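Local coordinates for aminopentol aminotransferase (Sphingopyxis macrogoltabida, PDB 6HBS), which uses pyridoxal 5'-phosphate to deaminate aminopentol (hydrolysed fumonisin B1) to its 2-keto form, with pyruvate as the preferred amino acceptor, at residues 79-84 against 92-97; 100-105 against 258-263; 238-243 against 303-308. All coordinates share one frame; numbering follows the deposited sequence.

Interaction 1 (79-84 against 92-97)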
loop_
_atom_site.group_PDB
_atom_site.type_symbol
_atom_site.label_atom_id
_atom_site.label_comp_id
_atom_site.label_asym_id
_atom_site.label_seq_id
_atom_site.Cartn_x
_atom_site.Cartn_y
_atom_site.Cartn_z
ATOM N N ASP A 79 11.625 -2.739 17.145
ATOM C CA ASP A 79 11.488 -3.784 18.175
ATOM C C ASP A 79 10.658 -3.274 19.356
ATOM O O ASP A 79 9.773 -3.973 19.818
ATOM C CB ASP A 79 12.844 -4.203 18.739
ATOM C CG ASP A 79 13.778 -4.965 17.833
ATOM O OD1 ASP A 79 13.311 -5.566 16.838
ATOM O OD2 ASP A 79 14.973 -5.025 18.200
ATOM N N ALA A 80 10.986 -2.087 19.865
ATOM C CA ALA A 80 10.290 -1.528 21.018
ATOM C C ALA A 80 8.788 -1.351 20.720
ATOM O O ALA A 80 7.940 -1.594 21.588
ATOM C CB ALA A 80 10.924 -0.229 21.447
ATOM N N GLN A 81 8.454 -0.881 19.514
ATOM C CA GLN A 81 7.049 -0.706 19.160
ATOM C C GLN A 81 6.382 -2.069 18.924
ATOM O O GLN A 81 5.239 -2.250 19.276
ATOM C CB GLN A 81 6.892 0.214 17.942
ATOM C CG GLN A 81 5.438 0.505 17.588
ATOM C CD GLN A 81 4.747 1.210 18.738
ATOM O OE1 GLN A 81 5.326 2.080 19.382
ATOM N NE2 GLN A 81 3.510 0.823 19.001
ATOM N N ARG A 82 7.094 -3.036 18.361
ATOM C CA ARG A 82 6.513 -4.343 18.123
ATOM C C ARG A 82 6.041 -5.006 19.441
ATOM O O ARG A 82 5.043 -5.756 19.437
ATOM C CB ARG A 82 7.506 -5.215 17.359
ATOM C CG ARG A 82 6.874 -6.399 16.640
ATOM C CD ARG A 82 7.900 -7.119 15.768
ATOM N NE ARG A 82 8.557 -6.216 14.830
ATOM C CZ ARG A 82 9.840 -5.860 14.864
ATOM N NH1 ARG A 82 10.598 -6.253 15.868
ATOM N NH2 ARG A 82 10.354 -5.114 13.895
ATOM N N LEU A 83 6.720 -4.709 20.552
ATOM C CA LEU A 83 6.317 -5.244 21.864
ATOM C C LEU A 83 4.990 -4.621 22.316
ATOM O O LEU A 83 4.338 -5.181 23.214
ATOM C CB LEU A 83 7.390 -4.962 22.923
ATOM C CG LEU A 83 8.694 -5.731 22.769
ATOM C CD1 LEU A 83 9.672 -5.346 23.855
ATOM C CD2 LEU A 83 8.450 -7.224 22.768
ATOM N N LEU A 84 4.668 -3.422 21.817
ATOM C CA LEU A 84 3.489 -2.708 22.205
ATOM C C LEU A 84 2.322 -3.122 21.301
ATOM O O LEU A 84 1.392 -3.756 21.787
ATOM C CB LEU A 84 3.730 -1.201 22.179
ATOM C CG LEU A 84 4.806 -0.738 23.150
ATOM C CD1 LEU A 84 5.149 0.733 22.925
ATOM C CD2 LEU A 84 4.351 -0.978 24.586
ATOM N N SER A 92 -1.754 3.849 16.941
ATOM C CA SER A 92 -0.981 4.176 18.138
ATOM C C SER A 92 -0.939 5.687 18.345
ATOM O O SER A 92 -0.959 6.481 17.373
ATOM C CB SER A 92 0.404 3.631 18.067
ATOM O OG SER A 92 1.187 4.131 19.146
ATOM N N GLU A 93 -0.879 6.093 19.620
ATOM C CA GLU A 93 -0.509 7.441 20.006
ATOM C C GLU A 93 0.726 7.948 19.232
ATOM O O GLU A 93 0.842 9.145 19.044
ATOM C CB GLU A 93 -0.225 7.509 21.515
ATOM C CG GLU A 93 0.917 6.613 21.971
ATOM C CD GLU A 93 1.107 6.547 23.482
ATOM O OE1 GLU A 93 0.261 7.094 24.219
ATOM O OE2 GLU A 93 2.081 5.951 23.903
ATOM N N ILE A 94 1.668 7.079 18.838
ATOM C CA ILE A 94 2.918 7.556 18.196
ATOM C C ILE A 94 2.647 8.141 16.796
ATOM O O ILE A 94 3.523 8.846 16.265
ATOM C CB ILE A 94 4.051 6.516 18.157
ATOM C CG1 ILE A 94 3.772 5.365 17.205
ATOM C CG2 ILE A 94 4.402 6.018 19.547
ATOM C CD1 ILE A 94 4.972 4.531 16.918
ATOM N N MET A 95 1.470 7.871 16.214
ATOM C CA MET A 95 1.025 8.559 14.987
ATOM C C MET A 95 1.091 10.082 15.165
ATOM O O MET A 95 1.515 10.801 14.244
ATOM C CB MET A 95 -0.388 8.158 14.559
ATOM C CG MET A 95 -0.782 8.722 13.193
ATOM S SD MET A 95 -2.447 8.229 12.720
ATOM C CE MET A 95 -2.569 9.012 11.110
ATOM N N VAL A 96 0.708 10.562 16.348
ATOM C CA VAL A 96 0.731 11.981 16.653
ATOM C C VAL A 96 2.181 12.478 16.678
ATOM O O VAL A 96 2.477 13.539 16.100
ATOM C CB VAL A 96 -0.028 12.325 17.955
ATOM C CG1 VAL A 96 0.028 13.823 18.244
ATOM C CG2 VAL A 96 -1.467 11.852 17.890
ATOM N N ASN A 97 3.073 11.724 17.321
ATOM C CA ASN A 97 4.491 12.064 17.406
ATOM C C ASN A 97 5.117 12.104 16.003
ATOM O O ASN A 97 5.910 12.989 15.713
ATOM C CB ASN A 97 5.256 11.101 18.307
ATOM C CG ASN A 97 4.737 11.178 19.727
ATOM O OD1 ASN A 97 3.621 10.789 20.005
ATOM N ND2 ASN A 97 5.507 11.763 20.607
HETATM O O HOH W 1 2.040 2.376 21.098
#
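Gln-81 and Ile-94 extend head-on toward one another from their segments, and the primary amide of Gln-81 lands with its oxygen against the end of the isoleucine: OE1 lies 3.5 Å from Ile-94 CD1 and 4.0 Å from Ile-94 CG2. The glutamine gets there with CG anti to the backbone N (chi1 -176°) and a bend at chi2 that swings the amide toward residues 92-97. Its nitrogen is held by polar partners. NE2 donates to a water at 3.0 Å and is also hydrogen-bonded to Gly-85 O, four residues on; two acceptors thus hold it, consistent with a fixed rotation of the amide that leaves OE1 facing the methyls. The same water lies 2.8 Å from Ser-92 OG and bridges the two segments, since NE2 and Ser-92 OG are themselves 4.0 Å apart. Ser-92 OG has a second task: it accepts from Ile-94 N at 3.0 Å along an almost straight line (176°), a capping bond where the chain turns into helix 94-105. Glu-93 pairs with Arg-6 of the second subunit, which is also within reach here. The contact joins helices 72-82 and 94-105, and helix 292-307 packs on the junction, with Ala-292 touching Gln-81 and Ser-92 and Ala-296 touching Gln-81 and Ile-94.

Interaction 2 (100-105 against 258-263). With MG (magnesium ion), chain D; PLP (pyridoxal-5'-phosphate), chain C.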
loop_
_atom_site.group_PDB
_atom_site.type_symbol
_atom_site.label_atom_id
_atom_site.label_comp_id
_atom_site.label_asym_id
_atom_site.label_seq_id
_atom_site.Cartn_x
_atom_site.Cartn_y
_atom_site.Cartn_z
ATOM N N GLU A 100 3.871 15.189 14.096
ATOM C CA GLU A 100 4.582 16.366 14.647
ATOM C C GLU A 100 5.998 16.436 14.076
ATOM O O GLU A 100 6.452 17.494 13.659
ATOM C CB GLU A 100 4.635 16.352 16.175
ATOM C CG GLU A 100 3.301 16.693 16.789
ATOM C CD GLU A 100 3.146 16.425 18.286
ATOM O OE1 GLU A 100 3.960 15.652 18.847
ATOM O OE2 GLU A 100 2.195 16.987 18.871
ATOM N N ALA A 101 6.698 15.309 14.078
ATOM C CA ALA A 101 8.101 15.308 13.635
ATOM C C ALA A 101 8.170 15.678 12.146
ATOM O O ALA A 101 9.009 16.506 11.728
ATOM C CB ALA A 101 8.758 13.990 13.915
ATOM N N PHE A 102 7.310 15.067 11.339
ATOM C CA PHE A 102 7.417 15.228 9.892
ATOM C C PHE A 102 7.008 16.659 9.517
ATOM O O PHE A 102 7.686 17.302 8.748
ATOM C CB PHE A 102 6.623 14.135 9.174
ATOM C CG PHE A 102 7.172 13.673 7.846
ATOM C CD1 PHE A 102 7.762 14.564 6.948
ATOM C CD2 PHE A 102 7.037 12.352 7.461
ATOM C CE1 PHE A 102 8.256 14.123 5.729
ATOM C CE2 PHE A 102 7.507 11.917 6.226
ATOM C CZ PHE A 102 8.103 12.806 5.359
ATOM N N VAL A 103 5.921 17.157 10.101
ATOM C CA VAL A 103 5.454 18.499 9.847
ATOM C C VAL A 103 6.501 19.526 10.317
ATOM O O VAL A 103 6.713 20.565 9.636
ATOM C CB VAL A 103 4.106 18.773 10.531
ATOM C CG1 VAL A 103 3.799 20.257 10.602
ATOM C CG2 VAL A 103 2.975 18.027 9.852
ATOM N N GLY A 104 7.159 19.252 11.451
ATOM C CA GLY A 104 8.190 20.137 11.931
ATOM C C GLY A 104 9.373 20.243 10.963
ATOM O O GLY A 104 10.011 21.262 10.920
ATOM N N MET A 105 9.689 19.175 10.218
ATOM C CA MET A 105 10.886 19.129 9.370
ATOM C C MET A 105 10.639 19.786 8.005
ATOM O O MET A 105 11.581 20.189 7.374
ATOM C CB MET A 105 11.342 17.682 9.142
ATOM C CG MET A 105 12.001 17.070 10.380
ATOM S SD MET A 105 12.201 15.273 10.286
ATOM C CE MET A 105 13.560 15.143 9.121
ATOM N N LYS A 258 9.269 5.614 0.173
ATOM C CA LYS A 258 10.486 4.787 -0.003
ATOM C C LYS A 258 11.324 4.702 1.283
ATOM O O LYS A 258 11.422 3.630 1.851
ATOM C CB LYS A 258 11.296 5.228 -1.236
ATOM C CG LYS A 258 10.628 4.802 -2.548
ATOM C CD LYS A 258 11.349 5.086 -3.866
ATOM C CE LYS A 258 10.736 4.344 -5.058
ATOM N NZ LYS A 258 9.580 5.040 -5.714
ATOM N N CYS A 259 12.004 5.781 1.662
ATOM C CA CYS A 259 13.156 5.653 2.536
ATOM C C CYS A 259 12.976 6.346 3.880
ATOM O O CYS A 259 13.864 6.212 4.706
ATOM C CB CYS A 259 14.418 6.186 1.862
ATOM S SG CYS A 259 14.535 7.988 1.857
ATOM N N PHE A 260 11.837 6.982 4.172
ATOM C CA PHE A 260 11.766 7.740 5.461
ATOM C C PHE A 260 11.513 6.843 6.688
ATOM O O PHE A 260 11.505 7.334 7.815
ATOM C CB PHE A 260 10.840 8.949 5.394
ATOM C CG PHE A 260 9.357 8.714 5.340
ATOM C CD1 PHE A 260 8.640 8.387 6.481
ATOM C CD2 PHE A 260 8.665 8.892 4.155
ATOM C CE1 PHE A 260 7.271 8.190 6.414
ATOM C CE2 PHE A 260 7.293 8.708 4.098
ATOM C CZ PHE A 260 6.589 8.379 5.230
ATOM N N ALA A 261 11.347 5.538 6.486
ATOM C CA ALA A 261 11.436 4.531 7.585
ATOM C C ALA A 261 12.472 3.453 7.233
ATOM O O ALA A 261 12.413 2.346 7.744
ATOM C CB ALA A 261 10.052 3.947 7.836
ATOM N N ASN A 262 13.464 3.820 6.401
ATOM C CA ASN A 262 14.624 3.027 6.072
ATOM C C ASN A 262 14.253 1.600 5.623
ATOM O O ASN A 262 14.996 0.658 5.865
ATOM C CB ASN A 262 15.637 2.953 7.230
ATOM C CG ASN A 262 16.997 2.510 6.744
ATOM O OD1 ASN A 262 17.441 3.001 5.704
ATOM N ND2 ASN A 262 17.654 1.592 7.463
ATOM N N GLY A 263 13.121 1.436 4.923
ATOM C CA GLY A 263 12.734 0.121 4.392
ATOM C C GLY A 263 11.387 -0.354 4.926
ATOM O O GLY A 263 10.769 -1.186 4.309
HETATM MG MG MG D . 6.279 22.574 8.791
HETATM N N1 PLP C . 6.555 8.752 -7.328
HETATM C C2 PLP C . 7.867 8.625 -7.626
HETATM C C2A PLP C . 8.696 9.811 -8.060
HETATM C C3 PLP C . 8.512 7.327 -7.454
HETATM O O3 PLP C . 9.824 7.167 -7.729
HETATM C C4 PLP C . 7.709 6.182 -6.967
HETATM C C4A PLP C . 8.403 4.879 -6.786
HETATM C C5 PLP C . 6.257 6.442 -6.737
HETATM C C6 PLP C . 5.773 7.733 -6.910
HETATM C C5A PLP C . 5.294 5.358 -6.255
HETATM O O4P PLP C . 5.733 4.772 -5.003
HETATM P P PLP C . 5.295 3.236 -4.801
HETATM O O1P PLP C . 6.031 2.409 -5.755
HETATM O O2P PLP C . 3.826 3.216 -5.115
HETATM O O3P PLP C . 5.685 3.023 -3.355
HETATM O O HOH W 2 8.516 23.197 9.418
HETATM O O HOH W 3 5.371 23.445 10.880
#
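Val-103 O, next in sequence to the Phe-102 whose ring meets Phe-260, binds a magnesium ion at 2.2 Å. Two waters, each 2.4 Å from the metal, and the carbonyl oxygens of Val-106 and Ala-109 make up the rest of the ligand set, so this ion is held by backbone and solvent at the end of helix 94-105. One of these waters also donates to Gly-104 O at 2.9 Å, tying the next carbonyl to the site. On the inward side of the helix Phe-102 makes a T-shaped pair with Phe-260: the planes stand at 77°, the centroids are 4.9 Å apart, and the edge of Phe-102 drives CE2 over the centre of the Phe-260 face, 3.5 Å above its plane. With chi1 at 72°, the Phe-260 ring leaves the type I turn from Cys-259 to Asn-262 on the helix side. This is the fold type I architecture of class-III aminotransferases, with the cofactor lysine in the loop between strands 253-256 and 267-271 of the seven-stranded sheet. Ala-268 of strand 267-271 packs on both phenylalanines, and Trp-256 meets Phe-102 in another edge-to-face pair. Two residues before Phe-260, Lys-258 is covalently joined through NZ to C4A of the pyridoxal phosphate as the internal aldimine, its chain bent only at chi4. Ser-287 of the second subunit packs on this lysine and hydrogen-bonds the cofactor through its backbone N.

Interaction 3 (238-243 against 303-308)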
loop_
_atom_site.group_PDB
_atom_site.type_symbol
_atom_site.label_atom_id
_atom_site.label_comp_id
_atom_site.label_asym_id
_atom_site.label_seq_id
_atom_site.Cartn_x
_atom_site.Cartn_y
_atom_site.Cartn_z
ATOM N N VAL A 238 18.265 14.711 -1.273
ATOM C CA VAL A 238 18.592 16.048 -1.791
ATOM C C VAL A 238 18.797 17.009 -0.609
ATOM O O VAL A 238 19.714 17.814 -0.610
ATOM C CB VAL A 238 17.521 16.549 -2.783
ATOM C CG1 VAL A 238 17.739 18.008 -3.169
ATOM C CG2 VAL A 238 17.466 15.676 -4.019
ATOM N N ALA A 239 17.938 16.923 0.402
ATOM C CA ALA A 239 17.938 17.823 1.520
ATOM C C ALA A 239 17.203 17.162 2.694
ATOM O O ALA A 239 16.631 16.074 2.505
ATOM C CB ALA A 239 17.267 19.122 1.110
ATOM N N ARG A 240 17.203 17.838 3.860
ATOM C CA ARG A 240 16.492 17.388 5.081
ATOM C C ARG A 240 15.056 17.954 5.090
ATOM O O ARG A 240 14.306 17.869 6.077
ATOM C CB ARG A 240 17.290 17.791 6.329
ATOM C CG ARG A 240 18.587 17.009 6.503
ATOM C CD ARG A 240 19.441 17.482 7.669
ATOM N NE ARG A 240 20.562 16.584 7.955
ATOM C CZ ARG A 240 21.747 16.622 7.331
ATOM N NH1 ARG A 240 21.960 17.540 6.404
ATOM N NH2 ARG A 240 22.667 15.705 7.578
ATOM N N ASP A 241 14.653 18.501 3.949
ATOM C CA ASP A 241 13.362 19.085 3.691
ATOM C C ASP A 241 13.023 18.739 2.231
ATOM O O ASP A 241 13.756 17.981 1.572
ATOM C CB ASP A 241 13.425 20.574 4.065
ATOM C CG ASP A 241 12.100 21.301 4.239
ATOM O OD1 ASP A 241 11.062 20.831 3.738
ATOM O OD2 ASP A 241 12.107 22.335 4.903
ATOM N N CYS A 242 11.893 19.247 1.747
ATOM C CA CYS A 242 11.475 19.071 0.391
ATOM C C CYS A 242 12.665 19.402 -0.522
ATOM O O CYS A 242 13.391 20.362 -0.261
ATOM C CB CYS A 242 10.295 19.974 0.088
ATOM S SG CYS A 242 9.672 19.841 -1.614
ATOM N N SER A 243 12.847 18.606 -1.574
ATOM C CA SER A 243 14.003 18.688 -2.428
ATOM C C SER A 243 14.065 20.015 -3.210
ATOM O O SER A 243 15.069 20.235 -3.849
ATOM C CB SER A 243 14.018 17.533 -3.371
ATOM O OG SER A 243 14.069 16.294 -2.668
ATOM N N ARG A 303 14.639 11.087 13.058
ATOM C CA ARG A 303 15.546 11.637 14.087
ATOM C C ARG A 303 16.995 11.599 13.561
ATOM O O ARG A 303 17.758 12.553 13.686
ATOM C CB ARG A 303 15.406 10.901 15.434
ATOM C CG ARG A 303 16.298 11.457 16.549
ATOM C CD ARG A 303 16.607 10.506 17.695
ATOM N NE ARG A 303 17.280 9.257 17.315
ATOM C CZ ARG A 303 18.564 9.140 17.028
ATOM N NH1 ARG A 303 19.345 10.206 17.021
ATOM N NH2 ARG A 303 19.069 7.961 16.730
ATOM N N ILE A 304 17.389 10.466 13.002
ATOM C CA ILE A 304 18.698 10.305 12.457
ATOM C C ILE A 304 18.944 11.317 11.324
ATOM O O ILE A 304 20.051 11.868 11.222
ATOM C CB ILE A 304 18.914 8.857 12.029
ATOM C CG1 ILE A 304 18.941 7.943 13.260
ATOM C CG2 ILE A 304 20.166 8.709 11.185
ATOM C CD1 ILE A 304 19.002 6.509 12.945
ATOM N N ILE A 305 17.918 11.596 10.509
ATOM C CA ILE A 305 18.035 12.545 9.408
ATOM C C ILE A 305 18.322 13.933 9.988
ATOM O O ILE A 305 19.161 14.650 9.469
ATOM C CB ILE A 305 16.777 12.522 8.507
ATOM C CG1 ILE A 305 16.713 11.252 7.648
ATOM C CG2 ILE A 305 16.630 13.793 7.693
ATOM C CD1 ILE A 305 15.377 11.065 6.915
ATOM N N ARG A 306 17.622 14.302 11.065
ATOM C CA ARG A 306 17.808 15.587 11.665
ATOM C C ARG A 306 19.162 15.666 12.382
ATOM O O ARG A 306 19.716 16.722 12.385
ATOM C CB ARG A 306 16.748 15.947 12.714
ATOM C CG ARG A 306 15.313 16.005 12.224
ATOM C CD ARG A 306 14.384 16.635 13.248
ATOM N NE ARG A 306 14.292 15.805 14.438
ATOM C CZ ARG A 306 13.562 14.694 14.537
ATOM N NH1 ARG A 306 13.591 13.989 15.653
ATOM N NH2 ARG A 306 12.764 14.329 13.554
ATOM N N GLU A 307 19.647 14.585 13.012
ATOM C CA GLU A 307 20.663 14.690 14.059
ATOM C C GLU A 307 22.056 14.222 13.624
ATOM O O GLU A 307 22.999 14.382 14.404
ATOM C CB GLU A 307 20.248 13.940 15.335
ATOM C CG GLU A 307 19.205 14.728 16.107
ATOM C CD GLU A 307 18.654 14.137 17.385
ATOM O OE1 GLU A 307 19.107 13.085 17.802
ATOM O OE2 GLU A 307 17.729 14.733 17.910
ATOM N N THR A 308 22.200 13.659 12.428
ATOM C CA THR A 308 23.440 13.043 12.004
ATOM C C THR A 308 23.817 13.579 10.626
ATOM O O THR A 308 22.952 14.105 9.908
ATOM C CB THR A 308 23.350 11.510 11.954
ATOM O OG1 THR A 308 22.527 11.161 10.834
ATOM C CG2 THR A 308 22.816 10.879 13.226
#
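Arg-240 grips two carbonyl oxygens at the end of helix 292-307. NE donates to Ile-305 O at 2.8 Å, meeting it nearly head-on (C=O...N 166°) and close to the guanidinium plane. NH2 reaches Thr-308 O, also at 2.8 Å, here on a lone pair in the carbonyl plane but tilted somewhat from the guanidinium. An extended chain from CG to NE carries the group past Ile-305, whose CG2 lies 3.9 Å from Arg-240 CG. NH2 also forms a salt bridge with Glu-312, and Tyr-310 and Leu-311 pack on the same side chain. A positive group beside a carbonyl of the last helical turn, and the one just past it, would be expected to suit the negative end of the helix dipole. Further out, Thr-308, the first residue to leave the helix, returns OG1 to Ile-304 O at 2.6 Å. On the other segment, Asp-241 OD1 accepts from Cys-242 N at 2.7 Å while OD2 takes Arg-107 N, and Ser-243 OG bonds Asp-231. The arginine thus fastens to the helix end the loop after strand 226-230, which carries the pocket residues Val-232 and Arg-233, with Asp-230 at the strand's end, part of the fold type I aminotransferase core.

Overall arrangement
Interactions 1 and 2 follow each other along the chain and share helix 94-105, one near its start and the other near its end, with centres about 15 Å apart. Interaction 3 has its centre about 9 Å from that of interaction 2, and their segments alternate in sequence; Met-105 joins them, its CE 3.6 Å from Ile-305 CG2. Interactions 1 and 3 do not touch, their centres about 22 Å apart, yet helix 292-307 packs at both. Interactions 1 and 2 also reach the second subunit, whereas 3 stays within its own chain. The two helices thus link a contact near the second subunit with the loops that follow strands 226-230 and 253-256, the latter carrying the cofactor lysine.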